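PDB 3QIT: polyketide synthase from Lyngbya majuscula 19L, which acts as the decarboxylating thioesterase of curacin A biosynthesis, forming the terminal alkene by thioester hydrolysis, sulfate elimination and decarboxylation. Local coordinates for residues Arg169-Ile174 with Glu180-Leu185. Sequence-based numbering, arbitrary orientation.
Sequences RLRQAI and EFSYIL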
# COMPACT_ATOMS: atom_id res chain seq x y z
N ARG B 169 -15.25 -25.79 11.12
CA ARG B 169 -15.23 -24.36 11.33
C ARG B 169 -15.77 -23.61 10.11
O ARG B 169 -16.50 -22.64 10.25
CB ARG B 169 -13.82 -23.86 11.69
CG ARG B 169 -13.82 -22.36 12.01
CD ARG B 169 -12.62 -21.96 12.81
NE ARG B 169 -12.73 -22.38 14.20
CZ ARG B 169 -11.89 -22.00 15.16
NH1 ARG B 169 -10.89 -21.18 14.87
NH2 ARG B 169 -12.04 -22.44 16.40
N LEU B 170 -15.42 -24.05 8.90
CA LEU B 170 -16.01 -23.42 7.71
C LEU B 170 -17.54 -23.59 7.65
O LEU B 170 -18.25 -22.63 7.28
CB LEU B 170 -15.38 -23.98 6.43
CG LEU B 170 -13.87 -23.81 6.25
CD1 LEU B 170 -13.48 -24.39 4.88
CD2 LEU B 170 -13.48 -22.31 6.35
N ARG B 171 -18.01 -24.79 7.99
CA ARG B 171 -19.45 -25.08 7.92
C ARG B 171 -20.23 -24.33 9.01
O ARG B 171 -21.38 -23.93 8.79
CB ARG B 171 -19.74 -26.60 7.93
CG ARG B 171 -21.16 -26.97 7.44
CD ARG B 171 -21.33 -28.49 7.27
NE ARG B 171 -22.66 -28.83 6.73
CZ ARG B 171 -23.31 -29.96 6.97
NH1 ARG B 171 -22.78 -30.90 7.75
NH2 ARG B 171 -24.51 -30.17 6.43
N GLN B 172 -19.60 -24.08 10.16
CA GLN B 172 -20.26 -23.27 11.18
C GLN B 172 -20.42 -21.83 10.69
O GLN B 172 -21.45 -21.21 10.97
CB GLN B 172 -19.54 -23.38 12.53
CG GLN B 172 -19.66 -24.79 13.12
CD GLN B 172 -19.14 -24.91 14.54
OE1 GLN B 172 -19.39 -24.06 15.39
NE2 GLN B 172 -18.41 -25.99 14.81
N ALA B 173 -19.43 -21.33 9.94
CA ALA B 173 -19.44 -19.97 9.38
C ALA B 173 -20.46 -19.83 8.25
O ALA B 173 -21.09 -18.77 8.09
CB ALA B 173 -18.05 -19.58 8.89
N ILE B 174 -20.61 -20.89 7.46
CA ILE B 174 -21.56 -20.94 6.34
C ILE B 174 -22.37 -22.25 6.39
O ILE B 174 -21.98 -23.25 5.76
CB ILE B 174 -20.83 -20.80 4.96
CG1 ILE B 174 -19.89 -19.59 4.96
CG2 ILE B 174 -21.87 -20.68 3.84
CD1 ILE B 174 -19.04 -19.44 3.69
N GLU B 180 -19.35 -32.17 2.28
CA GLU B 180 -18.39 -32.44 1.20
C GLU B 180 -17.63 -31.19 0.73
O GLU B 180 -16.41 -31.25 0.54
CB GLU B 180 -19.07 -33.11 -0.01
CG GLU B 180 -19.70 -34.49 0.27
CD GLU B 180 -21.18 -34.44 0.69
OE1 GLU B 180 -21.57 -33.59 1.53
OE2 GLU B 180 -21.97 -35.28 0.19
N PHE B 181 -18.35 -30.10 0.51
CA PHE B 181 -17.76 -28.88 -0.03
C PHE B 181 -16.93 -28.22 1.07
O PHE B 181 -15.83 -27.73 0.80
CB PHE B 181 -18.82 -27.93 -0.59
CG PHE B 181 -18.27 -26.79 -1.43
CD1 PHE B 181 -17.06 -26.91 -2.12
CD2 PHE B 181 -18.99 -25.62 -1.56
CE1 PHE B 181 -16.55 -25.85 -2.90
CE2 PHE B 181 -18.51 -24.56 -2.34
CZ PHE B 181 -17.28 -24.67 -2.99
N SER B 182 -17.41 -28.27 2.31
CA SER B 182 -16.63 -27.72 3.43
C SER B 182 -15.27 -28.43 3.52
O SER B 182 -14.21 -27.81 3.76
CB SER B 182 -17.42 -27.81 4.75
OG SER B 182 -17.43 -29.12 5.27
N TYR B 183 -15.28 -29.73 3.30
CA TYR B 183 -14.05 -30.50 3.31
C TYR B 183 -13.12 -30.14 2.15
O TYR B 183 -11.94 -29.93 2.35
CB TYR B 183 -14.36 -32.00 3.30
CG TYR B 183 -13.12 -32.80 3.51
CD1 TYR B 183 -12.67 -33.09 4.81
CD2 TYR B 183 -12.33 -33.18 2.43
CE1 TYR B 183 -11.49 -33.81 5.01
CE2 TYR B 183 -11.16 -33.89 2.62
CZ TYR B 183 -10.75 -34.20 3.90
OH TYR B 183 -9.59 -34.91 4.05
N ILE B 184 -13.66 -30.07 0.94
CA ILE B 184 -12.91 -29.67 -0.24
C ILE B 184 -12.19 -28.29 -0.04
O ILE B 184 -11.00 -28.11 -0.39
CB ILE B 184 -13.89 -29.71 -1.46
CG1 ILE B 184 -14.09 -31.18 -1.87
CG2 ILE B 184 -13.40 -28.84 -2.61
CD1 ILE B 184 -15.31 -31.43 -2.75
N LEU B 185 -12.91 -27.34 0.54
CA LEU B 185 -12.37 -25.99 0.81
C LEU B 185 -11.23 -26.06 1.84
O LEU B 185 -10.15 -25.55 1.59
CB LEU B 185 -13.47 -25.09 1.31
CG LEU B 185 -14.49 -24.70 0.23
CD1 LEU B 185 -15.74 -24.13 0.89
CD2 LEU B 185 -13.88 -23.71 -0.73
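Ser182 OG, on the face of its helix turned to Arg171 and Leu170, hydrogen-bonds the backbone O of Glu179 in its own helix and makes a weak hydrogen bond to Ser178 O. The setting is a helix-loop-helix with steeply crossed helices, helix 163-173 followed after a short loop by helix 179-188, in the part of the alpha/beta-hydrolase chain inserted between sheet strands 120-126 and 234-239. Chi1 of 77° swings OG back over the preceding turn, to Glu179 O, while Ser182 CB meets Arg171 CB at 4.1 Å. Such a small residue suits the place where the backbones come nearest, with CA of Arg171 and CA of Ser182 5.9 Å apart. The two helices run at 123° to each other, and contact is confined to a few residues. Leu170 contributes the largest share of the buried surface: its CD1 reaches Leu185 CB at 3.6 Å, the two side chains crossing at a slant, and also lies 3.7 Å from the backbone O of Ser182. Arg171 suits the exposed margin, its aliphatic base packing; in one of its two conformers the chain runs extended from CG to NE, which hydrogen-bonds Leu177 O in the connecting loop. Behind the interface, Leu185 CD1 sits 4.0 Å above the centre of the Phe181 ring.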